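Local coordinates for protein cysteine synthase (Helicobacter pylori, PDB 6AHI) that uses pyridoxal 5'-phosphate to make L-cysteine from O-acetyl-L-serine and hydrogen sulfide, and also acts as an O-acetylserine-dependent cystathionine beta-synthase, at residues 34-38 and 290-295; 220-224 and 266-270. All coordinates share one frame; numbering follows the deposited sequence.

Interaction 1: 34-38 and 290-295; sequences AKLEH and TIFPDV
Phe292 swings its ring away from its own carbonyl carbon (chi1 -69°), which lays one face of the ring against the methyl of Ala34. CB of Ala34 stands over the ring centre, 3.5 Å from the centroid, a CH-pi contact that suits a residue as small as alanine. Leu36, with CG likewise opposite its carbonyl carbon (chi1 -58°), runs alongside the phenylalanine in the same direction and brings CD2 to 3.7 Å from Phe292 CD2. Beside this apolar row the backbones pair as parallel neighbours: Lys35 N donates to Thr290 O at 2.9 Å, and Phe292 N gives Lys35 O a nearly straight bond of 3.0 Å. The ladder then frays. Leu36 centres an inverse gamma turn, and the bond from Glu37 N to Phe292 O is weak. On the face of the sheet that carries Ile291, CG2 of that residue meets CG of Glu37, just past the strand, at 3.9 Å, while the Glu37 carboxylate turns off to Arg48, Asn40 and Thr14. Lys35 also sends its amine elsewhere, to Glu163 and Glu167 of helix 160-168. Past the strand ends, CB of His38 packs on the backbone of Asp294, whose carboxylate binds Asn76, a cofactor-binding residue by similarity, and Tyr299. Two adjacent inner strands of the larger sheet are thus joined by main-chain bonds and apolar contacts, while the buried charges find partners beyond the pair, which would be expected to lower the cost of burying them.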
ATOM      1  N   ALA A  34      -8.565   9.452 -12.149  1.00 15.40           N
ATOM      2  CA  ALA A  34      -7.558   8.445 -12.089  1.00 15.13           C
ATOM      3  C   ALA A  34      -8.058   7.301 -11.233  1.00 15.38           C
ATOM      4  O   ALA A  34      -8.326   7.449 -10.029  1.00 14.19           O
ATOM      5  CB  ALA A  34      -6.267   8.971 -11.534  1.00 15.04           C
ATOM      6  N   LYS A  35      -8.143   6.140 -11.876  1.00 16.68           N
ATOM      7  CA  LYS A  35      -8.434   4.927 -11.178  1.00 18.14           C
ATOM      8  C   LYS A  35      -7.186   4.489 -10.408  1.00 16.76           C
ATOM      9  O   LYS A  35      -6.135   4.310 -11.001  1.00 17.30           O
ATOM     10  CB  LYS A  35      -8.936   3.923 -12.210  1.00 19.16           C
ATOM     11  CG  LYS A  35      -9.393   2.616 -11.621  1.00 20.98           C
ATOM     12  CD  LYS A  35     -10.661   2.716 -10.875  1.00 22.08           C
ATOM     13  CE  LYS A  35     -11.337   1.366 -10.803  1.00 22.10           C
ATOM     14  NZ  LYS A  35     -12.284   1.317  -9.682  1.00 22.81           N
ATOM     15  N   LEU A  36      -7.317   4.362  -9.079  1.00 16.50           N
ATOM     16  CA  LEU A  36      -6.197   4.157  -8.176  1.00 17.34           C
ATOM     17  C   LEU A  36      -5.936   2.653  -7.943  1.00 19.22           C
ATOM     18  O   LEU A  36      -6.163   2.134  -6.835  1.00 21.37           O
ATOM     19  CB  LEU A  36      -6.488   4.864  -6.847  1.00 16.82           C
ATOM     20  CG  LEU A  36      -6.758   6.363  -6.950  1.00 16.34           C
ATOM     21  CD1 LEU A  36      -6.824   6.971  -5.558  1.00 16.15           C
ATOM     22  CD2 LEU A  36      -5.688   7.029  -7.807  1.00 15.89           C
ATOM     23  N   GLU A  37      -5.331   2.025  -8.942  1.00 19.70           N
ATOM     24  CA  GLU A  37      -5.074   0.599  -8.957  1.00 21.69           C
ATOM     25  C   GLU A  37      -3.889   0.236  -8.072  1.00 21.44           C
ATOM     26  O   GLU A  37      -3.713  -0.912  -7.749  1.00 22.54           O
ATOM     27  CB  GLU A  37      -4.851   0.160 -10.390  1.00 21.36           C
ATOM     28  CG  GLU A  37      -6.154   0.163 -11.154  1.00 22.94           C
ATOM     29  CD  GLU A  37      -7.162  -0.821 -10.577  1.00 26.12           C
ATOM     30  OE1 GLU A  37      -6.814  -2.040 -10.483  1.00 32.09           O
ATOM     31  OE2 GLU A  37      -8.282  -0.386 -10.161  1.00 27.26           O
ATOM     32  N   HIS A  38      -3.116   1.235  -7.661  1.00 22.50           N
ATOM     33  CA  HIS A  38      -2.007   1.027  -6.741  1.00 23.70           C
ATOM     34  C   HIS A  38      -2.511   0.622  -5.349  1.00 26.27           C
ATOM     35  O   HIS A  38      -1.696   0.108  -4.552  1.00 25.08           O
ATOM     36  CB  HIS A  38      -1.100   2.259  -6.703  1.00 24.12           C
ATOM     37  CG  HIS A  38      -1.665   3.454  -6.001  1.00 23.51           C
ATOM     38  ND1 HIS A  38      -2.793   4.117  -6.448  1.00 22.51           N
ATOM     39  CD2 HIS A  38      -1.237   4.114  -4.907  1.00 22.34           C
ATOM     40  CE1 HIS A  38      -3.030   5.138  -5.642  1.00 21.52           C
ATOM     41  NE2 HIS A  38      -2.078   5.167  -4.698  1.00 22.89           N
ATOM     42  N   THR A 290      -7.905   8.083 -16.600  1.00 17.98           N
ATOM     43  CA  THR A 290      -6.588   7.412 -16.651  1.00 18.93           C
ATOM     44  C   THR A 290      -6.511   6.350 -15.532  1.00 18.00           C
ATOM     45  O   THR A 290      -7.385   6.214 -14.718  1.00 16.82           O
ATOM     46  CB  THR A 290      -5.457   8.450 -16.669  1.00 19.78           C
ATOM     47  OG1 THR A 290      -4.201   7.827 -16.978  1.00 24.01           O
ATOM     48  CG2 THR A 290      -5.322   9.165 -15.348  1.00 18.67           C
ATOM     49  N   ILE A 291      -5.414   5.596 -15.522  1.00 17.98           N
ATOM     50  CA  ILE A 291      -5.157   4.558 -14.562  1.00 18.68           C
ATOM     51  C   ILE A 291      -3.774   4.819 -13.976  1.00 18.21           C
ATOM     52  O   ILE A 291      -2.820   5.029 -14.744  1.00 17.61           O
ATOM     53  CB  ILE A 291      -5.226   3.156 -15.211  1.00 21.52           C
ATOM     54  CG1 ILE A 291      -6.624   2.860 -15.756  1.00 22.97           C
ATOM     55  CG2 ILE A 291      -4.780   2.075 -14.232  1.00 21.17           C
ATOM     56  CD1 ILE A 291      -6.584   1.862 -16.854  1.00 27.58           C
ATOM     57  N   PHE A 292      -3.679   4.766 -12.650  1.00 17.83           N
ATOM     58  CA  PHE A 292      -2.422   4.788 -11.925  1.00 18.34           C
ATOM     59  C   PHE A 292      -2.049   3.360 -11.555  1.00 19.58           C
ATOM     60  O   PHE A 292      -2.620   2.807 -10.621  1.00 20.74           O
ATOM     61  CB  PHE A 292      -2.527   5.662 -10.672  1.00 17.92           C
ATOM     62  CG  PHE A 292      -2.658   7.137 -10.930  1.00 17.90           C
ATOM     63  CD1 PHE A 292      -2.582   7.650 -12.209  1.00 17.73           C
ATOM     64  CD2 PHE A 292      -2.852   8.023  -9.881  1.00 18.45           C
ATOM     65  CE1 PHE A 292      -2.679   9.007 -12.442  1.00 17.85           C
ATOM     66  CE2 PHE A 292      -2.974   9.385 -10.113  1.00 18.11           C
ATOM     67  CZ  PHE A 292      -2.869   9.883 -11.390  1.00 18.20           C
ATOM     68  N   PRO A 293      -1.108   2.714 -12.271  1.00 21.33           N
ATOM     69  CA  PRO A 293      -0.902   1.272 -12.114  1.00 22.78           C
ATOM     70  C   PRO A 293      -0.319   0.733 -10.794  1.00 23.15           C
ATOM     71  O   PRO A 293      -0.750  -0.318 -10.372  1.00 23.80           O
ATOM     72  CB  PRO A 293       0.004   0.906 -13.303  1.00 23.52           C
ATOM     73  CG  PRO A 293      -0.232   1.997 -14.305  1.00 23.09           C
ATOM     74  CD  PRO A 293      -0.402   3.233 -13.447  1.00 22.01           C
ATOM     75  N   ASP A 294       0.631   1.418 -10.151  1.00 23.52           N
ATOM     76  CA  ASP A 294       1.317   0.799  -9.013  1.00 24.85           C
ATOM     77  C   ASP A 294       1.835   1.848  -8.027  1.00 25.05           C
ATOM     78  O   ASP A 294       1.837   3.026  -8.311  1.00 22.61           O
ATOM     79  CB  ASP A 294       2.392  -0.173  -9.512  1.00 26.78           C
ATOM     80  CG  ASP A 294       3.767   0.388  -9.833  1.00 28.95           C
ATOM     81  OD1 ASP A 294       3.869   1.599 -10.143  1.00 26.34           O
ATOM     82  OD2 ASP A 294       4.738  -0.442  -9.853  1.00 29.80           O
ATOM     83  N   VAL A 295       2.287   1.345  -6.870  1.00 26.83           N
ATOM     84  CA  VAL A 295       2.742   2.113  -5.732  1.00 26.60           C
ATOM     85  C   VAL A 295       4.192   2.551  -5.915  1.00 26.49           C
ATOM     86  O   VAL A 295       5.011   1.811  -6.475  1.00 25.66           O
ATOM     87  CB  VAL A 295       2.616   1.320  -4.413  1.00 27.70           C
ATOM     88  CG1 VAL A 295       1.192   0.977  -4.088  1.00 29.09           C
ATOM     89  CG2 VAL A 295       3.482   0.069  -4.384  1.00 29.91           C
TER

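Interaction 2: 220-224 and 266-270; sequences EIEGI and SSSGA
Ile221 and Ile224 both reach Ala270 through their CD1 atoms, and this is the close-packed, buried part of the contact. The Ala270 methyl, one turn along the helix from Ser266, lies 3.9 Å from Ile224 CD1 and 4.1 Å from Ile221 CD1; its small size lets two branched chains converge on the same spot. The gamma methyl of Ile224, CG2, also touches CB of Ser267 at 4.0 Å. The same buried serine directs OG to N1 of the modified lysine at position 46 in a hydrogen bond, the pyridine-nitrogen contact of this enzyme family. Beside this apolar patch, Ser266 holds its hydroxyl between its backbone N and carbonyl carbon (chi1 62°), where OG accepts the N-H of Glu222 over 3.1 Å in an almost straight bond (168°). A serine suits this place because its short side chain offers an acceptor to the loop backbone from the first turn of the helix. The polar side is looser. Here the Glu222 carbonyl oxygen packs on CB of Ser267 and is also bridged to the helix by water 1, which lies 2.8 Å from Glu222 O, placed to donate to it, and accepts from Ser267 N at 3.1 Å. The partly exposed Glu222 leads its carboxylate away from the helix, with a long, weak ion pair to Lys302. The loop between strands 200-206 and 240-244 therefore lies along the start of helix 266-281, with Phe250 of helix 246-260 against Ile221 and Ser266, and Pro206 of strand 200-206 against both isoleucines.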
ATOM      1  N   GLU A 220      14.110   5.624 -17.813  1.00 47.86           N
ATOM      2  CA  GLU A 220      13.994   5.367 -16.366  1.00 47.52           C
ATOM      3  C   GLU A 220      12.537   5.069 -15.976  1.00 43.00           C
ATOM      4  O   GLU A 220      12.315   4.357 -14.995  1.00 38.28           O
ATOM      5  CB  GLU A 220      14.518   6.524 -15.510  1.00 55.21           C
ATOM      6  CG  GLU A 220      14.753   6.087 -14.059  1.00 65.17           C
ATOM      7  CD  GLU A 220      15.334   7.074 -13.049  1.00 70.50           C
ATOM      8  OE1 GLU A 220      14.820   8.222 -12.942  1.00 74.79           O
ATOM      9  OE2 GLU A 220      16.283   6.671 -12.329  1.00 72.07           O
ATOM     10  N   ILE A 221      11.544   5.614 -16.694  1.00 38.90           N
ATOM     11  CA  ILE A 221      10.132   5.266 -16.353  1.00 37.78           C
ATOM     12  C   ILE A 221      10.012   3.740 -16.395  1.00 38.45           C
ATOM     13  O   ILE A 221      10.482   3.125 -17.339  1.00 38.61           O
ATOM     14  CB  ILE A 221       9.107   5.944 -17.285  1.00 37.31           C
ATOM     15  CG1 ILE A 221       9.090   7.461 -17.078  1.00 37.99           C
ATOM     16  CG2 ILE A 221       7.707   5.354 -17.087  1.00 38.09           C
ATOM     17  CD1 ILE A 221       8.461   8.256 -18.206  1.00 39.40           C
ATOM     18  N   GLU A 222       9.362   3.168 -15.377  1.00 38.73           N
ATOM     19  CA  GLU A 222       9.257   1.732 -15.204  1.00 41.03           C
ATOM     20  C   GLU A 222       7.822   1.240 -15.395  1.00 37.82           C
ATOM     21  O   GLU A 222       6.882   1.748 -14.767  1.00 37.48           O
ATOM     22  CB  GLU A 222       9.697   1.366 -13.788  1.00 46.28           C
ATOM     23  CG  GLU A 222      11.139   1.730 -13.493  1.00 56.17           C
ATOM     24  CD  GLU A 222      11.931   0.728 -12.677  1.00 56.32           C
ATOM     25  OE1 GLU A 222      11.504  -0.440 -12.579  1.00 62.26           O
ATOM     26  OE2 GLU A 222      12.973   1.127 -12.142  1.00 69.13           O
ATOM     27  N   GLY A 223       7.668   0.200 -16.219  1.00 36.53           N
ATOM     28  CA  GLY A 223       6.415  -0.511 -16.368  1.00 35.04           C
ATOM     29  C   GLY A 223       5.779  -0.308 -17.732  1.00 35.36           C
ATOM     30  O   GLY A 223       5.021  -1.145 -18.168  1.00 37.92           O
ATOM     31  N   ILE A 224       6.107   0.800 -18.407  1.00 35.32           N
ATOM     32  CA  ILE A 224       5.548   1.098 -19.708  1.00 35.69           C
ATOM     33  C   ILE A 224       6.705   1.257 -20.695  1.00 36.90           C
ATOM     34  O   ILE A 224       7.821   1.497 -20.305  1.00 37.50           O
ATOM     35  CB  ILE A 224       4.635   2.352 -19.693  1.00 34.56           C
ATOM     36  CG1 ILE A 224       5.393   3.602 -19.245  1.00 36.67           C
ATOM     37  CG2 ILE A 224       3.394   2.119 -18.846  1.00 33.39           C
ATOM     38  CD1 ILE A 224       4.668   4.891 -19.516  1.00 38.50           C
ATOM     39  N   SER A 266       6.395   5.829 -11.322  1.00 25.85           N
ATOM     40  CA  SER A 266       6.704   6.713 -12.442  1.00 26.35           C
ATOM     41  C   SER A 266       5.735   6.486 -13.623  1.00 24.90           C
ATOM     42  O   SER A 266       5.490   7.407 -14.398  1.00 24.96           O
ATOM     43  CB  SER A 266       8.153   6.556 -12.837  1.00 27.80           C
ATOM     44  OG  SER A 266       8.377   5.233 -13.263  1.00 28.69           O
ATOM     45  N   SER A 267       5.173   5.282 -13.776  1.00 24.82           N
ATOM     46  CA  SER A 267       4.256   5.024 -14.893  1.00 24.78           C
ATOM     47  C   SER A 267       2.905   5.725 -14.646  1.00 23.80           C
ATOM     48  O   SER A 267       2.232   6.094 -15.612  1.00 24.22           O
ATOM     49  CB  SER A 267       4.049   3.572 -15.172  1.00 25.39           C
ATOM     50  OG  SER A 267       3.283   2.928 -14.177  1.00 24.38           O
ATOM     51  N   SER A 268       2.555   5.966 -13.384  1.00 22.24           N
ATOM     52  CA  SER A 268       1.407   6.795 -13.004  1.00 21.25           C
ATOM     53  C   SER A 268       1.656   8.275 -13.326  1.00 20.86           C
ATOM     54  O   SER A 268       0.798   8.941 -13.868  1.00 19.66           O
ATOM     55  CB  SER A 268       1.059   6.613 -11.533  1.00 21.18           C
ATOM     56  OG  SER A 268       0.650   5.280 -11.251  1.00 21.84           O
ATOM     57  N   GLY A 269       2.822   8.800 -12.957  1.00 21.81           N
ATOM     58  CA  GLY A 269       3.178  10.164 -13.319  1.00 22.37           C
ATOM     59  C   GLY A 269       3.134  10.365 -14.828  1.00 22.62           C
ATOM     60  O   GLY A 269       2.678  11.406 -15.301  1.00 21.33           O
ATOM     61  N   ALA A 270       3.622   9.369 -15.582  1.00 23.12           N
ATOM     62  CA  ALA A 270       3.651   9.461 -17.041  1.00 23.88           C
ATOM     63  C   ALA A 270       2.216   9.496 -17.585  1.00 22.28           C
ATOM     64  O   ALA A 270       1.892  10.354 -18.413  1.00 22.25           O
ATOM     65  CB  ALA A 270       4.420   8.326 -17.665  1.00 24.67           C
TER
HETATM   66  O   HOH W   1       5.865   2.696 -12.290  1.00 27.91           O

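Both contacts are largely buried, but interaction 1 is buried almost throughout, whereas interaction 2 has a partly exposed flank at Glu222. Interaction 1 is sheet pairing, made of main-chain bonds and an aromatic-aliphatic row; interaction 2 sets a loop on a helix start through one serine bond, a bridging water and a small apolar patch. They share a helix-to-strand connection, since helix 266-281 and strand 287-292 are consecutive, and they meet directly where Pro293 and Phe292 pack on Ser268 and Pro293 on Ser267. Each borders the cofactor site: Asp294 bonds Asn76, a probable cofactor ligand, and Ser267 bonds the pyridine nitrogen.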